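Local coordinates for protein O-methyltransferase family 2 (Planctopirus limnophila, PDB 5I2H) that probably transfers a methyl group from S-adenosyl-L-methionine to a hydroxyl of its substrate, forms a dimer and binds the flavone apigenin, at residues A252-M255 / W256-P259; C280-L283 / V284-A287; G26-A29 / T30-L33; A121-E124 / R125-D129; M212-L215 / Q216-T220. All coordinates share one frame; numbering follows the deposited sequence.

Interaction 1 (A252-M255 / W256-P259); sequences AGDM and WVDP. With EDO (1,2-ethanediol), chain F.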
loop_
_atom_site.group_PDB
_atom_site.type_symbol
_atom_site.label_atom_id
_atom_site.label_comp_id
_atom_site.label_asym_id
_atom_site.label_seq_id
_atom_site.Cartn_x
_atom_site.Cartn_y
_atom_site.Cartn_z
ATOM N N ALA A 252 25.765 28.061 -6.484
ATOM C CA ALA A 252 25.972 27.219 -5.319
ATOM C C ALA A 252 25.780 28.068 -4.076
ATOM O O ALA A 252 26.280 29.198 -3.989
ATOM C CB ALA A 252 27.374 26.592 -5.333
ATOM N N GLY A 253 25.041 27.541 -3.121
ATOM C CA GLY A 253 24.888 28.298 -1.904
ATOM C C GLY A 253 24.118 27.501 -0.887
ATOM O O GLY A 253 23.504 26.468 -1.195
ATOM N N ASP A 254 24.187 28.003 0.327
ATOM C CA ASP A 254 23.495 27.455 1.480
ATOM C C ASP A 254 22.300 28.372 1.708
ATOM O O ASP A 254 22.478 29.559 2.026
ATOM C CB ASP A 254 24.440 27.431 2.685
ATOM C CG ASP A 254 23.773 26.937 3.976
ATOM O OD1 ASP A 254 22.540 27.006 4.129
ATOM O OD2 ASP A 254 24.518 26.498 4.882
HETATM N N MSE A 255 21.091 27.833 1.521
HETATM C CA MSE A 255 19.894 28.692 1.474
HETATM C C MSE A 255 19.597 29.392 2.813
HETATM O O MSE A 255 18.870 30.387 2.838
HETATM C CB MSE A 255 18.659 27.896 1.025
HETATM C CG MSE A 255 18.187 26.849 2.034
HETATM SE SE MSE A 255 16.822 25.786 1.130
HETATM C CE MSE A 255 16.418 24.564 2.533
ATOM N N TRP A 256 20.152 28.880 3.919
ATOM C CA TRP A 256 19.858 29.472 5.219
ATOM C C TRP A 256 20.664 30.736 5.474
ATOM O O TRP A 256 20.215 31.599 6.231
ATOM C CB TRP A 256 20.113 28.449 6.330
ATOM C CG TRP A 256 19.257 27.217 6.150
ATOM C CD1 TRP A 256 19.677 26.001 5.723
ATOM C CD2 TRP A 256 17.840 27.105 6.363
ATOM N NE1 TRP A 256 18.611 25.133 5.635
ATOM C CE2 TRP A 256 17.473 25.779 6.045
ATOM C CE3 TRP A 256 16.848 27.996 6.791
ATOM C CZ2 TRP A 256 16.142 25.320 6.125
ATOM C CZ3 TRP A 256 15.526 27.533 6.890
ATOM C CH2 TRP A 256 15.192 26.208 6.559
ATOM N N VAL A 257 21.848 30.865 4.871
ATOM C CA VAL A 257 22.796 31.902 5.299
ATOM C C VAL A 257 23.363 32.702 4.136
ATOM O O VAL A 257 23.793 33.849 4.326
ATOM C CB VAL A 257 23.964 31.311 6.132
ATOM C CG1 VAL A 257 23.448 30.601 7.417
ATOM C CG2 VAL A 257 24.829 30.379 5.294
ATOM N N ASP A 258 23.426 32.108 2.952
ATOM C CA ASP A 258 23.979 32.859 1.841
ATOM C C ASP A 258 22.890 33.726 1.226
ATOM O O ASP A 258 21.721 33.324 1.199
ATOM C CB ASP A 258 24.547 31.913 0.788
ATOM C CG ASP A 258 25.807 31.186 1.281
ATOM O OD1 ASP A 258 26.572 31.774 2.072
ATOM O OD2 ASP A 258 26.036 30.014 0.907
ATOM N N PRO A 259 23.241 34.900 0.708
ATOM C CA PRO A 259 22.216 35.790 0.151
ATOM C C PRO A 259 21.580 35.202 -1.101
ATOM O O PRO A 259 22.269 34.703 -1.998
ATOM C CB PRO A 259 22.991 37.080 -0.165
ATOM C CG PRO A 259 24.455 36.668 -0.266
ATOM C CD PRO A 259 24.608 35.470 0.624
HETATM C C1 EDO F . 20.467 24.394 1.029
HETATM O O1 EDO F . 21.260 24.772 2.144
HETATM C C2 EDO F . 20.910 25.155 -0.201
HETATM O O2 EDO F . 20.218 24.470 -1.225
#
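Asp254 is tied to Asp258 in both directions by hydrogen bonds. Asp254 N donates to Asp258 OD2 at 2.8 Å, and Asp258 N to Asp254 O at 2.9 Å. Asp254 O takes a second bond from Val257 N at 3.2 Å, which stands 49° out of the carbonyl plane. Asp254 OD1 accepts Trp256 N at 3.0 Å, on the anti side of the carboxylate; CG anti to the backbone N (chi1 177°) swings it there. With an alanine here, Trp256 N would probably lose its carboxylate acceptor, leaving the turn less fixed.

Apolar contact comes from Met255 (selenomethionine). Its CG lies over one face of the Trp256 indole, 4.0 Å from the centroid of the five-membered ring, a CH-pi contact, and its CE touches Trp256 CZ2 at 3.7 Å. The SE stands farther off above that ring, in a Met-aromatic contact.

Met255 N bonds O1 of an ethanediol, probably from the crystallisation liquor, at 3.1 Å. Asp254 OD1 with Trp256 N makes an Asx turn, merged with the beta turn of Asp254 O and Val257 N, in the loop leaving strand 248-252. As in plant relatives, this Gly-Asp-Met segment probably borders the S-adenosylmethionine site.

Interaction 2 (C280-L283 / V284-A287); sequences CARL and VAKA. With FMT (formic acid), chain H.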
loop_
_atom_site.group_PDB
_atom_site.type_symbol
_atom_site.label_atom_id
_atom_site.label_comp_id
_atom_site.label_asym_id
_atom_site.label_seq_id
_atom_site.Cartn_x
_atom_site.Cartn_y
_atom_site.Cartn_z
ATOM N N CYS A 280 10.414 25.991 8.354
ATOM C CA CYS A 280 9.546 26.483 7.283
ATOM C C CYS A 280 9.311 27.988 7.419
ATOM O O CYS A 280 9.423 28.729 6.439
ATOM C CB CYS A 280 8.214 25.730 7.295
ATOM S SG CYS A 280 8.391 24.056 6.698
ATOM N N ALA A 281 8.987 28.460 8.634
ATOM C CA ALA A 281 8.721 29.883 8.798
ATOM C C ALA A 281 9.968 30.698 8.478
ATOM O O ALA A 281 9.883 31.759 7.866
ATOM C CB ALA A 281 8.270 30.189 10.218
ATOM N N ARG A 282 11.135 30.200 8.905
ATOM C CA ARG A 282 12.402 30.875 8.647
ATOM C C ARG A 282 12.661 30.981 7.153
ATOM O O ARG A 282 13.011 32.060 6.648
ATOM C CB ARG A 282 13.541 30.112 9.349
ATOM C CG ARG A 282 14.961 30.661 9.070
ATOM C CD ARG A 282 15.411 31.726 10.090
ATOM N NE ARG A 282 14.582 32.900 9.946
ATOM C CZ ARG A 282 14.833 33.882 9.087
ATOM N NH1 ARG A 282 15.903 33.825 8.288
ATOM N NH2 ARG A 282 14.003 34.915 9.018
ATOM N N LEU A 283 12.465 29.871 6.410
ATOM C CA LEU A 283 12.784 29.887 4.978
ATOM C C LEU A 283 11.831 30.813 4.229
ATOM O O LEU A 283 12.249 31.564 3.337
ATOM C CB LEU A 283 12.740 28.468 4.394
ATOM C CG LEU A 283 13.314 28.383 2.978
ATOM C CD1 LEU A 283 14.763 28.875 2.889
ATOM C CD2 LEU A 283 13.229 26.946 2.491
ATOM N N VAL A 284 10.547 30.782 4.599
ATOM C CA VAL A 284 9.570 31.651 3.954
ATOM C C VAL A 284 9.915 33.114 4.207
ATOM O O VAL A 284 9.891 33.947 3.281
ATOM C CB VAL A 284 8.152 31.304 4.448
ATOM C CG1 VAL A 284 7.171 32.399 4.028
ATOM C CG2 VAL A 284 7.688 29.946 3.853
ATOM N N ALA A 285 10.299 33.441 5.449
ATOM C CA ALA A 285 10.694 34.814 5.776
ATOM C C ALA A 285 11.923 35.263 4.983
ATOM O O ALA A 285 11.958 36.381 4.446
ATOM C CB ALA A 285 10.967 34.935 7.273
ATOM N N LYS A 286 12.953 34.416 4.918
ATOM C CA LYS A 286 14.180 34.812 4.225
ATOM C C LYS A 286 13.907 35.036 2.740
ATOM O O LYS A 286 14.339 36.047 2.150
ATOM C CB LYS A 286 15.280 33.751 4.432
ATOM C CG LYS A 286 16.607 34.041 3.711
ATOM C CD LYS A 286 17.763 33.067 4.215
ATOM C CE LYS A 286 19.117 33.402 3.591
ATOM N NZ LYS A 286 19.090 33.157 2.110
ATOM N N ALA A 287 13.193 34.105 2.114
ATOM C CA ALA A 287 12.833 34.292 0.707
ATOM C C ALA A 287 12.046 35.586 0.502
ATOM O O ALA A 287 12.326 36.347 -0.432
ATOM C CB ALA A 287 12.039 33.088 0.203
HETATM C C FMT H . 11.396 33.549 11.284
HETATM O O1 FMT H . 11.641 34.744 10.970
HETATM O O2 FMT H . 12.202 32.649 11.654
#
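Arg282 and Ala285 meet one turn apart on helix 277-289, with Arg282 NH2 3.5 Å from Ala285 CB. The backbone bonds are regular i to i+4 pairs: Val284 N to Cys280 O, Ala285 N to Ala281 O, Lys286 N to Arg282 O and Ala287 N to Leu283 O. The straightest, Ala287 N to Leu283 O, is 3.0 Å long with an N-H...O angle of 172°.

Van der Waals contacts fill in around these bonds. Val284 CG2 packs against Cys280 O at 3.3 Å, and Lys286 CB lies 3.9 Å from Arg282 NH1, obliquely to the guanidinium.

The polar contact is a bidentate grip on a formic acid molecule, probably bound as formate and probably from the crystallisation liquor. Arg282 NE donates to FMT O2 at 2.9 Å and Arg282 NH2 to FMT O1 at 3.1 Å; both bonds are nearly straight, and the FMT carbon lies at the guanidinium edge, in its plane. The arginine chain leaves the backbone extended (chi1 176°) and then bends at chi2 and chi3, which turns the NE and NH2 edge to this group. The ammonium of Lys286 goes elsewhere, to Asp258 O and Met255 O.

The helix is the crossover of a beta-alpha-beta unit between strands 265-269 and 296-301. Val284 and Ala287 rest on Leu297 of the second strand, while Cys280 and Ala281 meet Trp338 of helix 332-341.

Interaction 3 (G26-A29 / T30-L33); sequences GNFA and TELL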
loop_
_atom_site.group_PDB
_atom_site.type_symbol
_atom_site.label_atom_id
_atom_site.label_comp_id
_atom_site.label_asym_id
_atom_site.label_seq_id
_atom_site.Cartn_x
_atom_site.Cartn_y
_atom_site.Cartn_z
ATOM N N GLY A 26 2.394 2.151 -0.578
ATOM C CA GLY A 26 1.617 1.188 0.189
ATOM C C GLY A 26 2.322 0.661 1.420
ATOM O O GLY A 26 1.663 0.341 2.412
ATOM N N ASN A 27 3.649 0.511 1.366
ATOM C CA ASN A 27 4.353 -0.021 2.541
ATOM C C ASN A 27 4.087 0.807 3.791
ATOM O O ASN A 27 4.106 0.258 4.901
ATOM C CB ASN A 27 5.873 -0.068 2.327
ATOM C CG ASN A 27 6.460 1.335 2.146
ATOM O OD1 ASN A 27 6.161 2.008 1.153
ATOM N ND2 ASN A 27 7.258 1.794 3.115
ATOM N N PHE A 28 3.896 2.127 3.644
ATOM C CA PHE A 28 3.691 2.935 4.837
ATOM C C PHE A 28 2.348 2.670 5.480
ATOM O O PHE A 28 2.209 2.915 6.687
ATOM C CB PHE A 28 3.886 4.421 4.528
ATOM C CG PHE A 28 5.319 4.745 4.283
ATOM C CD1 PHE A 28 6.208 4.762 5.348
ATOM C CD2 PHE A 28 5.795 4.947 2.977
ATOM C CE1 PHE A 28 7.561 5.035 5.136
ATOM C CE2 PHE A 28 7.144 5.214 2.745
ATOM C CZ PHE A 28 8.038 5.244 3.837
ATOM N N ALA A 29 1.358 2.181 4.722
ATOM C CA ALA A 29 0.115 1.721 5.340
ATOM C C ALA A 29 0.367 0.496 6.219
ATOM O O ALA A 29 -0.004 0.472 7.402
ATOM C CB ALA A 29 -0.925 1.408 4.256
ATOM N N THR A 30 1.054 -0.511 5.669
ATOM C CA THR A 30 1.381 -1.705 6.450
ATOM C C THR A 30 2.178 -1.339 7.696
ATOM O O THR A 30 1.877 -1.790 8.805
ATOM C CB THR A 30 2.206 -2.660 5.589
ATOM O OG1 THR A 30 1.509 -2.880 4.370
ATOM C CG2 THR A 30 2.482 -3.985 6.325
ATOM N N GLU A 31 3.215 -0.528 7.516
ATOM C CA GLU A 31 4.098 -0.189 8.628
ATOM C C GLU A 31 3.382 0.628 9.699
ATOM O O GLU A 31 3.582 0.396 10.899
ATOM C CB GLU A 31 5.313 0.558 8.100
ATOM C CG GLU A 31 6.217 -0.374 7.276
ATOM C CD GLU A 31 7.146 0.398 6.312
ATOM O OE1 GLU A 31 7.245 1.640 6.412
ATOM O OE2 GLU A 31 7.796 -0.239 5.465
ATOM N N LEU A 32 2.552 1.593 9.309
ATOM C CA LEU A 32 1.869 2.374 10.336
ATOM C C LEU A 32 0.858 1.513 11.095
ATOM O O LEU A 32 0.688 1.670 12.311
ATOM C CB LEU A 32 1.186 3.595 9.731
ATOM C CG LEU A 32 0.554 4.531 10.801
ATOM C CD1 LEU A 32 1.580 5.099 11.768
ATOM C CD2 LEU A 32 -0.141 5.683 10.158
ATOM N N LEU A 33 0.189 0.590 10.394
ATOM C CA LEU A 33 -0.729 -0.338 11.067
ATOM C C LEU A 33 0.015 -1.193 12.078
ATOM O O LEU A 33 -0.395 -1.291 13.247
ATOM C CB LEU A 33 -1.457 -1.228 10.040
ATOM C CG LEU A 33 -2.606 -0.507 9.343
ATOM C CD1 LEU A 33 -3.030 -1.323 8.116
ATOM C CD2 LEU A 33 -3.784 -0.252 10.294
#
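The first turns of helix 26-39, in the dimerisation domain, carry an i to i+4 amide-carboxylate pair between Asn27 and Glu31. Asn27 ND2 donates to Glu31 OE2 at 3.2 Å in an almost straight bond, with the acceptor lying in the amide plane but the donor standing 44° out of the carboxylate plane. The two flat groups are steeply inclined to each other, so the amide meets the carboxylate from above. Asn27 reaches it with CG between the backbone N and the carbonyl carbon (chi1 64°), which sets the amide beside the Phe28 ring and within reach of Glu31. There ND2 also sits above the centre of the Phe28 ring, 3.3 Å from its plane. Glu31 OE1 approaches Phe28 CD1 at 3.5 Å, obliquely to the ring.

A leucine in place of Glu31 would probably leave the Asn27 amide without its carboxylate acceptor and less fixed in its position over the ring.

The helix bonds run from Glu31 N to Asn27 O and from Leu32 N to Phe28 O; that from Thr30 N to Gly26 O is weak. The hydroxyl of Thr30 bonds Phe24 O and Asn27 N of the second subunit, and Asn27 packs on Asn27 of that subunit. This places the turn in the dimer interface. Phe28 touches Leu319, Ala320 and Ser323 of helix 312-324. Glu31 CG closes on the backbone, 3.2 Å from Asn27 O.

Interaction 4 (A121-E124 / R125-D129); sequences ALVE and RLKSD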
loop_
_atom_site.group_PDB
_atom_site.type_symbol
_atom_site.label_atom_id
_atom_site.label_comp_id
_atom_site.label_asym_id
_atom_site.label_seq_id
_atom_site.Cartn_x
_atom_site.Cartn_y
_atom_site.Cartn_z
ATOM N N ALA A 121 11.848 0.129 11.438
ATOM C CA ALA A 121 12.427 1.414 11.054
ATOM C C ALA A 121 11.459 2.548 11.347
ATOM O O ALA A 121 11.856 3.610 11.850
ATOM C CB ALA A 121 12.805 1.406 9.571
ATOM N N LEU A 122 10.178 2.351 11.022
ATOM C CA LEU A 122 9.227 3.426 11.251
ATOM C C LEU A 122 9.037 3.659 12.738
ATOM O O LEU A 122 8.948 4.815 13.172
ATOM C CB LEU A 122 7.898 3.125 10.557
ATOM C CG LEU A 122 6.785 4.146 10.831
ATOM C CD1 LEU A 122 7.131 5.492 10.240
ATOM C CD2 LEU A 122 5.416 3.668 10.293
ATOM N N VAL A 123 9.009 2.579 13.539
ATOM C CA VAL A 123 8.892 2.731 14.991
ATOM C C VAL A 123 10.071 3.512 15.538
ATOM O O VAL A 123 9.908 4.419 16.364
ATOM C CB VAL A 123 8.761 1.364 15.688
ATOM C CG1 VAL A 123 8.859 1.538 17.212
ATOM C CG2 VAL A 123 7.397 0.733 15.338
ATOM N N GLU A 124 11.279 3.143 15.117
ATOM C CA GLU A 124 12.472 3.848 15.582
ATOM C C GLU A 124 12.434 5.325 15.211
ATOM O O GLU A 124 12.790 6.185 16.033
ATOM C CB GLU A 124 13.726 3.185 15.016
ATOM C CG GLU A 124 15.003 3.910 15.405
ATOM C CD GLU A 124 15.228 3.983 16.927
ATOM O OE1 GLU A 124 14.752 3.081 17.665
ATOM O OE2 GLU A 124 15.890 4.951 17.382
ATOM N N ARG A 125 12.051 5.632 13.958
ATOM C CA ARG A 125 11.892 7.020 13.528
ATOM C C ARG A 125 10.909 7.757 14.423
ATOM O O ARG A 125 11.196 8.860 14.907
ATOM C CB ARG A 125 11.405 7.095 12.074
ATOM C CG ARG A 125 12.363 6.598 10.996
ATOM C CD ARG A 125 13.741 7.292 11.017
ATOM N NE ARG A 125 14.709 6.595 11.867
ATOM C CZ ARG A 125 15.220 5.392 11.605
ATOM N NH1 ARG A 125 14.864 4.732 10.509
ATOM N NH2 ARG A 125 16.097 4.847 12.443
ATOM N N LEU A 126 9.726 7.169 14.633
ATOM C CA LEU A 126 8.695 7.819 15.442
ATOM C C LEU A 126 9.205 8.074 16.854
ATOM O O LEU A 126 9.065 9.181 17.391
ATOM C CB LEU A 126 7.417 6.970 15.488
ATOM C CG LEU A 126 6.567 6.876 14.201
ATOM C CD1 LEU A 126 5.563 5.718 14.301
ATOM C CD2 LEU A 126 5.822 8.175 13.906
ATOM N N LYS A 127 9.810 7.057 17.467
ATOM C CA LYS A 127 10.201 7.180 18.868
ATOM C C LYS A 127 11.391 8.110 19.050
ATOM O O LYS A 127 11.508 8.782 20.089
ATOM C CB LYS A 127 10.545 5.808 19.442
ATOM C CG LYS A 127 9.382 4.923 19.703
ATOM C CD LYS A 127 9.915 3.622 20.243
ATOM C CE LYS A 127 8.801 2.688 20.655
ATOM N NZ LYS A 127 9.365 1.527 21.405
ATOM N N SER A 128 12.298 8.147 18.081
ATOM C CA SER A 128 13.518 8.914 18.240
ATOM C C SER A 128 13.374 10.360 17.797
ATOM O O SER A 128 14.285 11.159 18.040
ATOM C CB SER A 128 14.661 8.250 17.466
ATOM O OG SER A 128 14.481 8.392 16.062
ATOM N N ASP A 129 12.268 10.735 17.181
ATOM C CA ASP A 129 12.185 12.117 16.736
ATOM C C ASP A 129 12.267 13.136 17.879
ATOM O O ASP A 129 11.685 12.941 18.940
ATOM C CB ASP A 129 10.917 12.360 15.965
ATOM C CG ASP A 129 10.928 13.703 15.305
ATOM O OD1 ASP A 129 12.010 14.068 14.778
ATOM O OD2 ASP A 129 9.892 14.388 15.334
#
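The guanidinium of Arg125 has Ala121 O over one face, 3.4 Å above its plane and offset toward the rim, with Glu124 CB over the same face. This belongs to the last two turns of helix 117-128, and Arg125 has two conformers, so its details hold for the one described. In it the chain bends at chi2 and chi3 to bring NH2 to 3.3 Å from Glu124 CG, an approach therefore uncertain. The Glu124 carboxylate plane is 63° from the guanidinium, and Glu124 OE2 stays 4.9 Å from Arg125 NH2, so the opposite charges do not touch.

Backbone bonds run regularly from Arg125 N to Ala121 O, Leu126 N to Leu122 O and Lys127 N to Val123 O. Apolar contact accompanies them: Leu122 CG meets Leu126 CD1 at 4.0 Å, and Lys127 lies alongside Val123, its CE 3.6 Å from Val123 CG1. Leu122 also touches Glu31 of helix 26-39 and Ser323 of helix 312-324, while Leu126 packs on Ala66 and Val69 of helix 64-76, so this helix is wedged among several others.

At the C-terminal end, Glu124 O is held twice by Ser128. Chi1 of 71° puts OG between the backbone N and the carbonyl carbon, and from there Ser128 OG donates to Glu124 O at 2.8 Å, while Ser128 N reaches that same oxygen at 2.9 Å from the opposite face of the carbonyl plane.

Interaction 5 (M212-L215 / Q216-T220); sequences MAVL and QKYPT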
loop_
_atom_site.group_PDB
_atom_site.type_symbol
_atom_site.label_atom_id
_atom_site.label_comp_id
_atom_site.label_asym_id
_atom_site.label_seq_id
_atom_site.Cartn_x
_atom_site.Cartn_y
_atom_site.Cartn_z
HETATM N N MSE A 212 13.216 25.387 -15.946
HETATM C CA MSE A 212 13.452 25.226 -17.378
HETATM C C MSE A 212 12.127 25.211 -18.157
HETATM O O MSE A 212 12.048 25.828 -19.222
HETATM C CB MSE A 212 14.264 23.967 -17.671
HETATM C CG MSE A 212 15.632 24.035 -17.021
HETATM SE SE MSE A 212 16.422 22.284 -17.091
HETATM C CE MSE A 212 17.734 22.659 -15.675
ATOM N N ALA A 213 11.090 24.539 -17.639
ATOM C CA ALA A 213 9.792 24.595 -18.312
ATOM C C ALA A 213 9.258 26.024 -18.359
ATOM O O ALA A 213 8.779 26.488 -19.406
ATOM C CB ALA A 213 8.800 23.653 -17.633
ATOM N N VAL A 214 9.318 26.743 -17.231
ATOM C CA VAL A 214 8.834 28.124 -17.236
ATOM C C VAL A 214 9.597 28.950 -18.267
ATOM O O VAL A 214 9.009 29.749 -19.015
ATOM C CB VAL A 214 8.951 28.719 -15.819
ATOM C CG1 VAL A 214 8.716 30.235 -15.834
ATOM C CG2 VAL A 214 7.943 28.021 -14.903
ATOM N N LEU A 215 10.911 28.750 -18.356
ATOM C CA LEU A 215 11.684 29.543 -19.314
ATOM C C LEU A 215 11.331 29.207 -20.761
ATOM O O LEU A 215 11.431 30.090 -21.626
ATOM C CB LEU A 215 13.190 29.343 -19.108
ATOM C CG LEU A 215 13.764 29.876 -17.789
ATOM C CD1 LEU A 215 15.303 29.650 -17.745
ATOM C CD2 LEU A 215 13.398 31.349 -17.542
ATOM N N GLN A 216 10.969 27.947 -21.068
ATOM C CA GLN A 216 10.473 27.661 -22.419
ATOM C C GLN A 216 9.132 28.334 -22.674
ATOM O O GLN A 216 8.854 28.772 -23.803
ATOM C CB GLN A 216 10.356 26.154 -22.659
ATOM C CG GLN A 216 11.678 25.405 -22.623
ATOM C CD GLN A 216 11.506 24.011 -23.165
ATOM O OE1 GLN A 216 10.374 23.517 -23.248
ATOM N NE2 GLN A 216 12.607 23.367 -23.561
ATOM N N LYS A 217 8.292 28.436 -21.655
ATOM C CA LYS A 217 7.003 29.083 -21.841
ATOM C C LYS A 217 7.146 30.591 -22.004
ATOM O O LYS A 217 6.358 31.218 -22.725
ATOM C CB LYS A 217 6.098 28.784 -20.656
ATOM C CG LYS A 217 4.754 29.500 -20.781
ATOM C CD LYS A 217 3.706 28.856 -19.978
ATOM C CE LYS A 217 2.334 29.217 -20.576
ATOM N NZ LYS A 217 2.031 28.470 -21.851
ATOM N N TYR A 218 8.133 31.186 -21.332
ATOM C CA TYR A 218 8.295 32.634 -21.241
ATOM C C TYR A 218 9.684 32.975 -21.764
ATOM O O TYR A 218 10.647 33.095 -20.987
ATOM C CB TYR A 218 8.106 33.114 -19.805
ATOM C CG TYR A 218 6.692 33.006 -19.278
ATOM C CD1 TYR A 218 5.704 33.898 -19.692
ATOM C CD2 TYR A 218 6.347 32.025 -18.359
ATOM C CE1 TYR A 218 4.419 33.821 -19.203
ATOM C CE2 TYR A 218 5.055 31.939 -17.859
ATOM C CZ TYR A 218 4.097 32.830 -18.287
ATOM O OH TYR A 218 2.815 32.745 -17.779
ATOM N N PRO A 219 9.829 33.144 -23.074
ATOM C CA PRO A 219 11.166 33.354 -23.667
ATOM C C PRO A 219 11.887 34.618 -23.197
ATOM O O PRO A 219 13.111 34.728 -23.398
ATOM C CB PRO A 219 10.863 33.425 -25.167
ATOM C CG PRO A 219 9.536 32.762 -25.323
ATOM C CD PRO A 219 8.767 33.050 -24.087
ATOM N N THR A 220 11.183 35.584 -22.611
ATOM C CA THR A 220 11.836 36.797 -22.121
ATOM C C THR A 220 12.287 36.686 -20.679
ATOM O O THR A 220 12.879 37.638 -20.162
ATOM C CB THR A 220 10.915 38.011 -22.228
ATOM O OG1 THR A 220 9.780 37.826 -21.374
ATOM C CG2 THR A 220 10.439 38.214 -23.649
#
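Gln216, Lys217 and Tyr218 donate in turn to Met212, Ala213 and Val214 in the final i to i+4 bonds of helix 209-217. Gln216 N reaches Met212 O and Lys217 N reaches Ala213 O, each at 3.0 Å, with angles near 153°. Tyr218 N is still 2.9 Å from Val214 O, but its N-H...O angle falls to 137°, and Tyr218 is the first residue to leave helical backbone angles. The helix therefore loosens here, and Leu215 O comes to 3.2 Å from Tyr218 O, two acceptors facing each other. The guanidinium of Arg247 bonds Leu215 O, and weakly Tyr218 O, which probably eases that approach.

Among the side chains, Tyr218 sends its ring out across the end of the helix, beside Val214. Chi1 of -69° keeps CG beside the backbone N, which sets CD2 3.9 Å from Val214 CG1 and 3.6 Å from Val214 O; the carbonyl oxygen lies at the ring edge, near its plane. Lys217 CG covers one face of the same ring, 3.8 Å above it. The ring also stacks with Trp221, and its hydroxyl bonds Leu180 O. Gln216 CG lies 3.4 Å from Met212 O, and its extended chain carries the amide to Lys7 O, Thr242 O and Ala9 N.

The helix connects strands 199-203 and 222-227 of the Rossmann-like sheet as a beta-alpha-beta crossover. Met212 leans on Leu248 of strand 248-252 and on helix 229-241, whereas Ala213 and Val214 pack against helix 154-179.

In the fold
Interactions 1, 2 and 5 belong to the methyltransferase domain, and interactions 3 and 4 to the helical part across the chain. Interaction 1 is a surface loop, the other four are partly buried helix turns. Interactions 1 and 2 touch: Lys286 NZ reaches Asp258 O at 2.8 Å, so the helix fastens the loop. Interactions 3 and 4 also meet, by apolar packing of Leu122 CD2 against the backbone of 30-33. Interaction 5 stands apart, its centre about 25 Å from that of interaction 1. Chemistry follows place: carboxylate-to-backbone bonds in the loop, a grip on a probable formate at an exposed arginine, amide-carboxylate pairing beside the dimer interface, and helix-end bonds in interactions 4 and 5.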